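Side-chain contacts in decapping and exoribonuclease protein 1 (Kluyveromyces lactis, PDB 4GPS), which removes NAD caps from the 5' ends of RNAs and degrades RNA from the 5' end as a metal-dependent exoribonuclease: residues H183-I188 and I273-Q278; S296-K301 and T305-K310. All coordinates share one frame; numbering follows the deposited sequence.

Contact 1 (H183-I188 and I273-Q278); sequences HHIIDI and IDLLIQ
Ile185, on helix 182-190, sets its two branches against different residues of strand 273-285, and the whole contact is apolar. Its methyl CG2 meets Leu275 CD1 tip to tip, 3.9 Å apart. The other branch serves Ile277, whose side chain it crosses at a slant: Ile185 CG1 lies 4.1 Å from Ile277 CG1 and equally far from Ile277 CD1. The first torsion of Ile185 allows this division, placing CG1 anti to the carbonyl carbon (chi1 -60°) and CG2 anti to the backbone N. Leu275 and Ile277, two apart in an extended strand, point to the same side and so receive one residue between them. No hydrogen bond joins the segments, and the nearest CA atoms, those of Ile185 and Ile277, remain 8.3 Å apart. All three residues are buried where aliphatic side chains lay a helix on a sheet face in the core of the PD-(D/E)XK nuclease domain.

Polar pairing lies at the flanks: Asp187 forms a salt bridge with Arg313, Asp274 with Lys175. Around the contact, Phe381 of helix 370-393 also packs on Ile185, Ile186 faces helix 305-319, and the 273-278 part of strand 273-285 runs between the parallel strand 176-181 and the antiparallel strand 259-268.

Contact 2 (S296-K301 and T305-K310); sequences SSVHFK and TYHRRK
Phe300 has its CG beside the backbone N (chi1 -69°), which turns the phenyl ring in to meet His307, whose imidazole is directed from the helix toward the 296-301 segment. The two rings form a T-shaped pair with planes at 84°: Phe300 presents its edge, and its CD2 sits over the centre of one imidazole face, 3.9 Å from His307 CG. At the imidazole rim, Lys301 N donates to His307 ND1 over 3.0 Å. The bond is fairly straight, at 159°, although the donor lies somewhat out of the ring plane. Accepting this bond implies that ND1 carries no proton, and with the ring stack it fixes the rotation of the imidazole. Farther round the rim, near the ring plane, Val298 CG1 approaches His307 CE1 to 3.7 Å.

These groups belong to the turn from strand 290-297 into helix 305-319, the first connection of a beta-alpha-beta unit completed by strand 325-331 within the PD-(D/E)XK nuclease domain. The strand also carries Glu293 and Ile294, which bind the divalent metal, and Lys295, which probably binds substrate. Phe330 of strand 325-331 meets the Phe300 ring nearly at right angles and stacks on His299.

One helical turn beyond His307, Lys310 starts out extended and then bends at chi3. Its CD reaches the edge of the Phe300 ring, 4.2 Å from CE2, the two side chains crossing at about a right angle. The ammonium goes on toward the strand end, but Lys310 NZ stays 3.8 Å from Ser297 OG, too far for a hydrogen bond; that hydroxyl instead donates to Val298 O at 2.9 Å.

In the fold
Along the chain the two contacts come in series, contact 1 closing before contact 2 opens. Their centres lie 23 Å apart and their nearest atoms about 8 Å. What links them is strand pairing: strand 273-285 of contact 1 is followed by its antiparallel neighbour, strand 290-297, which leads into contact 2. Contact 1 lies nearer the centre of the chain. Helix 305-319, whose start forms contact 2, also reaches helix 182-190 through Arg313 and Ile316. Three of the four metal-binding residues, Asp282, Glu293 and Ile294, lie on this strand pair; Glu243 comes from helix 233-246. Contact 1 packs a helix on this strand framework, contact 2 the start of another against the loop that leaves it.

Contact 1 (H183-I188 and I273-Q278)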
ATOM      1  N   HIS A 183       2.014   3.043  -2.987  1.00 42.13           N
ATOM      2  CA  HIS A 183       1.044   4.090  -2.689  1.00 41.18           C
ATOM      3  C   HIS A 183       0.052   4.327  -3.836  1.00 39.22           C
ATOM      4  O   HIS A 183      -1.140   4.485  -3.599  1.00 39.16           O
ATOM      5  CB  HIS A 183       1.775   5.410  -2.366  1.00 45.03           C
ATOM      6  CG  HIS A 183       0.942   6.378  -1.596  1.00 61.05           C
ATOM      7  ND1 HIS A 183       0.831   6.336  -0.220  1.00 70.41           N
ATOM      8  CD2 HIS A 183       0.102   7.361  -2.009  1.00 67.81           C
ATOM      9  CE1 HIS A 183      -0.042   7.246   0.182  1.00 67.17           C
ATOM     10  NE2 HIS A 183      -0.501   7.882  -0.882  1.00 66.15           N
ATOM     11  N   HIS A 184       0.530   4.363  -5.077  1.00 39.32           N
ATOM     12  CA  HIS A 184      -0.376   4.616  -6.198  1.00 38.69           C
ATOM     13  C   HIS A 184      -1.240   3.437  -6.566  1.00 41.09           C
ATOM     14  O   HIS A 184      -2.322   3.636  -7.115  1.00 40.33           O
ATOM     15  CB  HIS A 184       0.371   5.086  -7.438  1.00 35.96           C
ATOM     16  CG  HIS A 184       1.201   6.298  -7.201  1.00 42.55           C
ATOM     17  ND1 HIS A 184       0.737   7.384  -6.487  1.00 47.63           N
ATOM     18  CD2 HIS A 184       2.488   6.573  -7.517  1.00 44.73           C
ATOM     19  CE1 HIS A 184       1.707   8.272  -6.365  1.00 44.93           C
ATOM     20  NE2 HIS A 184       2.779   7.804  -6.980  1.00 46.90           N
ATOM     21  N   ILE A 185      -0.773   2.215  -6.293  1.00 38.23           N
ATOM     22  CA  ILE A 185      -1.596   1.070  -6.604  1.00 36.17           C
ATOM     23  C   ILE A 185      -2.709   1.123  -5.548  1.00 39.61           C
ATOM     24  O   ILE A 185      -3.886   1.006  -5.858  1.00 40.39           O
ATOM     25  CB  ILE A 185      -0.802  -0.273  -6.550  1.00 39.21           C
ATOM     26  CG1 ILE A 185       0.370  -0.261  -7.559  1.00 31.01           C
ATOM     27  CG2 ILE A 185      -1.720  -1.400  -6.922  1.00 29.74           C
ATOM     28  CD1 ILE A 185      -0.085   0.064  -8.978  1.00 30.11           C
ATOM     29  N   ILE A 186      -2.349   1.343  -4.300  1.00 37.79           N
ATOM     30  CA  ILE A 186      -3.377   1.450  -3.300  1.00 40.16           C
ATOM     31  C   ILE A 186      -4.398   2.558  -3.702  1.00 42.42           C
ATOM     32  O   ILE A 186      -5.616   2.324  -3.651  1.00 42.87           O
ATOM     33  CB  ILE A 186      -2.768   1.747  -1.901  1.00 40.10           C
ATOM     34  CG1 ILE A 186      -1.972   0.540  -1.430  1.00 40.14           C
ATOM     35  CG2 ILE A 186      -3.871   2.044  -0.865  1.00 36.12           C
ATOM     36  CD1 ILE A 186      -0.915   0.894  -0.407  1.00 35.71           C
ATOM     37  N   ASP A 187      -3.924   3.737  -4.124  1.00 40.48           N
ATOM     38  CA  ASP A 187      -4.848   4.822  -4.483  1.00 40.62           C
ATOM     39  C   ASP A 187      -5.845   4.391  -5.555  1.00 43.08           C
ATOM     40  O   ASP A 187      -7.026   4.712  -5.471  1.00 47.85           O
ATOM     41  CB  ASP A 187      -4.136   6.086  -5.025  1.00 41.77           C
ATOM     42  CG  ASP A 187      -3.322   6.840  -3.967  1.00 46.54           C
ATOM     43  OD1 ASP A 187      -3.738   6.904  -2.781  1.00 40.86           O
ATOM     44  OD2 ASP A 187      -2.252   7.386  -4.350  1.00 50.47           O
ATOM     45  N   ILE A 188      -5.356   3.697  -6.575  1.00 41.01           N
ATOM     46  CA  ILE A 188      -6.205   3.262  -7.651  1.00 38.30           C
ATOM     47  C   ILE A 188      -7.242   2.250  -7.175  1.00 39.68           C
ATOM     48  O   ILE A 188      -8.380   2.320  -7.594  1.00 40.64           O
ATOM     49  CB  ILE A 188      -5.374   2.636  -8.773  1.00 40.11           C
ATOM     50  CG1 ILE A 188      -4.582   3.728  -9.482  1.00 33.66           C
ATOM     51  CG2 ILE A 188      -6.298   1.835  -9.725  1.00 31.44           C
ATOM     52  CD1 ILE A 188      -3.324   3.211 -10.189  1.00 30.96           C
ATOM     53  N   ILE A 273      -1.476  -8.987 -17.432  1.00 42.29           N
ATOM     54  CA  ILE A 273      -0.890  -7.950 -16.600  1.00 39.19           C
ATOM     55  C   ILE A 273      -0.086  -8.381 -15.356  1.00 38.90           C
ATOM     56  O   ILE A 273      -0.559  -9.193 -14.584  1.00 39.91           O
ATOM     57  CB  ILE A 273      -2.053  -7.025 -16.115  1.00 39.49           C
ATOM     58  CG1 ILE A 273      -2.716  -6.357 -17.312  1.00 29.57           C
ATOM     59  CG2 ILE A 273      -1.556  -6.015 -15.075  1.00 37.51           C
ATOM     60  CD1 ILE A 273      -4.070  -5.697 -16.934  1.00 30.79           C
ATOM     61  N   ASP A 274       1.117  -7.822 -15.174  1.00 35.70           N
ATOM     62  CA  ASP A 274       1.941  -8.077 -13.986  1.00 38.26           C
ATOM     63  C   ASP A 274       2.149  -6.715 -13.341  1.00 42.36           C
ATOM     64  O   ASP A 274       1.973  -5.695 -13.995  1.00 45.35           O
ATOM     65  CB  ASP A 274       3.351  -8.635 -14.304  1.00 37.25           C
ATOM     66  CG  ASP A 274       3.349 -10.103 -14.649  1.00 43.08           C
ATOM     67  OD1 ASP A 274       2.394 -10.799 -14.267  1.00 44.72           O
ATOM     68  OD2 ASP A 274       4.315 -10.558 -15.304  1.00 46.19           O
ATOM     69  N   LEU A 275       2.556  -6.715 -12.072  1.00 39.81           N
ATOM     70  CA  LEU A 275       2.848  -5.496 -11.346  1.00 39.64           C
ATOM     71  C   LEU A 275       4.250  -5.583 -10.731  1.00 42.84           C
ATOM     72  O   LEU A 275       4.612  -6.614 -10.161  1.00 46.08           O
ATOM     73  CB  LEU A 275       1.852  -5.292 -10.207  1.00 36.68           C
ATOM     74  CG  LEU A 275       0.402  -4.913 -10.445  1.00 41.45           C
ATOM     75  CD1 LEU A 275      -0.096  -4.220  -9.158  1.00 40.67           C
ATOM     76  CD2 LEU A 275       0.261  -3.997 -11.655  1.00 38.96           C
ATOM     77  N   LEU A 276       5.048  -4.523 -10.855  1.00 39.47           N
ATOM     78  CA  LEU A 276       6.381  -4.492 -10.239  1.00 35.54           C
ATOM     79  C   LEU A 276       6.213  -3.274  -9.325  1.00 39.06           C
ATOM     80  O   LEU A 276       6.135  -2.150  -9.792  1.00 40.73           O
ATOM     81  CB  LEU A 276       7.470  -4.246 -11.276  1.00 32.53           C
ATOM     82  CG  LEU A 276       8.858  -4.144 -10.666  1.00 33.30           C
ATOM     83  CD1 LEU A 276       9.328  -5.493 -10.163  1.00 32.44           C
ATOM     84  CD2 LEU A 276       9.812  -3.654 -11.724  1.00 34.63           C
ATOM     85  N   ILE A 277       6.173  -3.529  -8.027  1.00 38.85           N
ATOM     86  CA  ILE A 277       5.901  -2.545  -7.015  1.00 37.57           C
ATOM     87  C   ILE A 277       7.026  -2.299  -6.033  1.00 38.84           C
ATOM     88  O   ILE A 277       7.726  -3.242  -5.614  1.00 39.26           O
ATOM     89  CB  ILE A 277       4.657  -3.021  -6.198  1.00 39.82           C
ATOM     90  CG1 ILE A 277       3.420  -2.965  -7.065  1.00 48.26           C
ATOM     91  CG2 ILE A 277       4.454  -2.212  -4.956  1.00 44.41           C
ATOM     92  CD1 ILE A 277       2.268  -3.786  -6.470  1.00 51.63           C
ATOM     93  N   GLN A 278       7.151  -1.031  -5.634  1.00 37.17           N
ATOM     94  CA  GLN A 278       8.135  -0.614  -4.635  1.00 38.21           C
ATOM     95  C   GLN A 278       7.403  -0.244  -3.323  1.00 36.95           C
ATOM     96  O   GLN A 278       6.501   0.596  -3.328  1.00 36.77           O
ATOM     97  CB  GLN A 278       8.942   0.582  -5.128  1.00 36.35           C
ATOM     98  CG  GLN A 278       9.993   1.040  -4.120  1.00 38.46           C
ATOM     99  CD  GLN A 278      10.820   2.233  -4.626  1.00 43.93           C
ATOM    100  OE1 GLN A 278      10.887   3.289  -3.972  1.00 44.10           O
ATOM    101  NE2 GLN A 278      11.457   2.064  -5.784  1.00 38.11           N
TER

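Contact 2 (S296-K301 and T305-K310)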
ATOM      1  N   SER A 296      -0.247   3.683  13.520  1.00 42.91           N
ATOM      2  CA  SER A 296      -0.637   4.426  14.707  1.00 45.41           C
ATOM      3  C   SER A 296      -2.153   4.637  14.607  1.00 45.52           C
ATOM      4  O   SER A 296      -2.649   5.081  13.581  1.00 41.19           O
ATOM      5  CB  SER A 296       0.074   5.775  14.716  1.00 45.80           C
ATOM      6  OG  SER A 296      -0.343   6.563  15.808  1.00 48.71           O
ATOM      7  N   SER A 297      -2.899   4.328  15.663  1.00 46.76           N
ATOM      8  CA  SER A 297      -4.346   4.511  15.589  1.00 43.59           C
ATOM      9  C   SER A 297      -5.030   4.778  16.927  1.00 44.07           C
ATOM     10  O   SER A 297      -4.471   4.582  18.002  1.00 43.83           O
ATOM     11  CB  SER A 297      -4.972   3.254  14.967  1.00 45.93           C
ATOM     12  OG  SER A 297      -6.305   3.462  14.560  1.00 47.25           O
ATOM     13  N   VAL A 298      -6.260   5.236  16.845  1.00 41.46           N
ATOM     14  CA  VAL A 298      -7.053   5.430  18.038  1.00 42.88           C
ATOM     15  C   VAL A 298      -7.943   4.148  17.944  1.00 46.24           C
ATOM     16  O   VAL A 298      -8.078   3.589  16.844  1.00 45.87           O
ATOM     17  CB  VAL A 298      -7.822   6.765  17.880  1.00 43.44           C
ATOM     18  CG1 VAL A 298      -9.249   6.539  17.574  1.00 39.43           C
ATOM     19  CG2 VAL A 298      -7.570   7.640  19.079  1.00 45.07           C
ATOM     20  N   HIS A 299      -8.494   3.633  19.045  1.00 45.52           N
ATOM     21  CA  HIS A 299      -9.338   2.429  18.947  1.00 47.59           C
ATOM     22  C   HIS A 299     -10.391   2.549  17.830  1.00 46.14           C
ATOM     23  O   HIS A 299     -10.988   3.604  17.625  1.00 44.55           O
ATOM     24  CB  HIS A 299      -9.984   2.081  20.304  1.00 43.81           C
ATOM     25  CG  HIS A 299      -9.055   1.339  21.232  1.00 47.64           C
ATOM     26  ND1 HIS A 299      -8.642   0.038  20.994  1.00 45.56           N
ATOM     27  CD2 HIS A 299      -8.408   1.735  22.356  1.00 43.55           C
ATOM     28  CE1 HIS A 299      -7.784  -0.329  21.930  1.00 45.24           C
ATOM     29  NE2 HIS A 299      -7.623   0.680  22.768  1.00 49.63           N
ATOM     30  N   PHE A 300     -10.586   1.452  17.101  1.00 44.93           N
ATOM     31  CA  PHE A 300     -11.480   1.432  15.946  1.00 45.89           C
ATOM     32  C   PHE A 300     -12.953   1.513  16.199  1.00 47.56           C
ATOM     33  O   PHE A 300     -13.475   0.849  17.086  1.00 47.27           O
ATOM     34  CB  PHE A 300     -11.223   0.184  15.104  1.00 41.68           C
ATOM     35  CG  PHE A 300      -9.898   0.194  14.416  1.00 47.66           C
ATOM     36  CD1 PHE A 300      -8.985  -0.856  14.610  1.00 48.44           C
ATOM     37  CD2 PHE A 300      -9.537   1.263  13.602  1.00 46.36           C
ATOM     38  CE1 PHE A 300      -7.729  -0.833  14.006  1.00 45.75           C
ATOM     39  CE2 PHE A 300      -8.273   1.294  12.988  1.00 50.20           C
ATOM     40  CZ  PHE A 300      -7.373   0.242  13.197  1.00 48.10           C
ATOM     41  N   LYS A 301     -13.619   2.331  15.396  1.00 47.04           N
ATOM     42  CA  LYS A 301     -15.070   2.476  15.474  1.00 49.76           C
ATOM     43  C   LYS A 301     -15.598   1.977  14.130  1.00 50.59           C
ATOM     44  O   LYS A 301     -15.666   2.750  13.169  1.00 49.22           O
ATOM     45  CB  LYS A 301     -15.450   3.955  15.711  1.00 51.26           C
ATOM     46  CG  LYS A 301     -15.194   4.417  17.157  1.00 60.00           C
ATOM     47  CD  LYS A 301     -14.813   5.886  17.292  1.00 65.54           C
ATOM     48  CE  LYS A 301     -16.000   6.796  17.513  1.00 67.95           C
ATOM     49  NZ  LYS A 301     -15.568   8.219  17.400  1.00 70.58           N
ATOM     50  N   THR A 305     -16.864   5.908   8.953  1.00 45.56           N
ATOM     51  CA  THR A 305     -16.336   5.858   7.601  1.00 47.39           C
ATOM     52  C   THR A 305     -14.818   6.003   7.500  1.00 51.68           C
ATOM     53  O   THR A 305     -14.156   5.300   6.721  1.00 53.04           O
ATOM     54  CB  THR A 305     -17.002   6.949   6.774  1.00 49.80           C
ATOM     55  OG1 THR A 305     -18.366   6.590   6.569  1.00 57.02           O
ATOM     56  CG2 THR A 305     -16.330   7.125   5.441  1.00 49.48           C
ATOM     57  N   TYR A 306     -14.266   6.922   8.275  1.00 49.31           N
ATOM     58  CA  TYR A 306     -12.841   7.157   8.243  1.00 48.36           C
ATOM     59  C   TYR A 306     -12.032   5.900   8.656  1.00 47.73           C
ATOM     60  O   TYR A 306     -10.978   5.576   8.071  1.00 48.65           O
ATOM     61  CB  TYR A 306     -12.531   8.371   9.137  1.00 45.51           C
ATOM     62  CG  TYR A 306     -11.075   8.642   9.395  1.00 49.00           C
ATOM     63  CD1 TYR A 306     -10.357   7.884  10.332  1.00 46.07           C
ATOM     64  CD2 TYR A 306     -10.426   9.710   8.770  1.00 54.94           C
ATOM     65  CE1 TYR A 306      -9.036   8.190  10.655  1.00 52.06           C
ATOM     66  CE2 TYR A 306      -9.094  10.034   9.082  1.00 56.44           C
ATOM     67  CZ  TYR A 306      -8.409   9.276  10.034  1.00 60.21           C
ATOM     68  OH  TYR A 306      -7.139   9.652  10.422  1.00 61.46           O
ATOM     69  N   HIS A 307     -12.530   5.183   9.649  1.00 44.49           N
ATOM     70  CA  HIS A 307     -11.838   4.006  10.127  1.00 41.72           C
ATOM     71  C   HIS A 307     -12.005   2.810   9.191  1.00 43.47           C
ATOM     72  O   HIS A 307     -11.083   2.009   9.021  1.00 44.04           O
ATOM     73  CB  HIS A 307     -12.327   3.679  11.540  1.00 41.13           C
ATOM     74  CG  HIS A 307     -11.574   4.399  12.613  1.00 37.27           C
ATOM     75  ND1 HIS A 307     -11.978   4.418  13.929  1.00 40.12           N
ATOM     76  CD2 HIS A 307     -10.396   5.065  12.573  1.00 40.48           C
ATOM     77  CE1 HIS A 307     -11.075   5.056  14.657  1.00 40.80           C
ATOM     78  NE2 HIS A 307     -10.102   5.457  13.856  1.00 36.45           N
ATOM     79  N   ARG A 308     -13.167   2.696   8.559  1.00 42.87           N
ATOM     80  CA  ARG A 308     -13.399   1.598   7.635  1.00 44.25           C
ATOM     81  C   ARG A 308     -12.476   1.782   6.441  1.00 45.39           C
ATOM     82  O   ARG A 308     -11.939   0.813   5.921  1.00 47.89           O
ATOM     83  CB  ARG A 308     -14.866   1.555   7.199  1.00 43.36           C
ATOM     84  CG  ARG A 308     -15.830   1.248   8.367  1.00 45.10           C
ATOM     85  CD  ARG A 308     -15.752  -0.199   8.851  1.00 48.64           C
ATOM     86  NE  ARG A 308     -16.149  -1.144   7.803  1.00 47.30           N
ATOM     87  CZ  ARG A 308     -17.395  -1.339   7.368  1.00 46.12           C
ATOM     88  NH1 ARG A 308     -18.415  -0.668   7.885  1.00 45.79           N
ATOM     89  NH2 ARG A 308     -17.615  -2.195   6.381  1.00 46.46           N
ATOM     90  N   ARG A 309     -12.279   3.033   6.022  1.00 47.53           N
ATOM     91  CA  ARG A 309     -11.378   3.347   4.910  1.00 45.77           C
ATOM     92  C   ARG A 309      -9.950   2.974   5.278  1.00 43.36           C
ATOM     93  O   ARG A 309      -9.222   2.395   4.471  1.00 43.29           O
ATOM     94  CB  ARG A 309     -11.392   4.841   4.599  1.00 47.23           C
ATOM     95  CG  ARG A 309     -12.176   5.229   3.405  1.00 49.54           C
ATOM     96  CD  ARG A 309     -12.576   6.675   3.510  1.00 51.76           C
ATOM     97  NE  ARG A 309     -13.750   6.898   2.691  1.00 52.35           N
ATOM     98  CZ  ARG A 309     -14.609   7.889   2.854  1.00 52.96           C
ATOM     99  NH1 ARG A 309     -14.441   8.784   3.830  1.00 54.58           N
ATOM    100  NH2 ARG A 309     -15.634   7.982   2.026  1.00 52.84           N
ATOM    101  N   LYS A 310      -9.554   3.323   6.498  1.00 38.52           N
ATOM    102  CA  LYS A 310      -8.206   3.026   6.963  1.00 44.21           C
ATOM    103  C   LYS A 310      -7.963   1.506   7.045  1.00 43.02           C
ATOM    104  O   LYS A 310      -6.929   1.018   6.587  1.00 44.79           O
ATOM    105  CB  LYS A 310      -7.951   3.706   8.323  1.00 43.02           C
ATOM    106  CG  LYS A 310      -6.641   3.328   8.933  1.00 56.35           C
ATOM    107  CD  LYS A 310      -6.445   3.926  10.321  1.00 71.48           C
ATOM    108  CE  LYS A 310      -6.217   5.426  10.291  1.00 78.51           C
ATOM    109  NZ  LYS A 310      -6.013   5.916  11.691  1.00 84.10           N
TER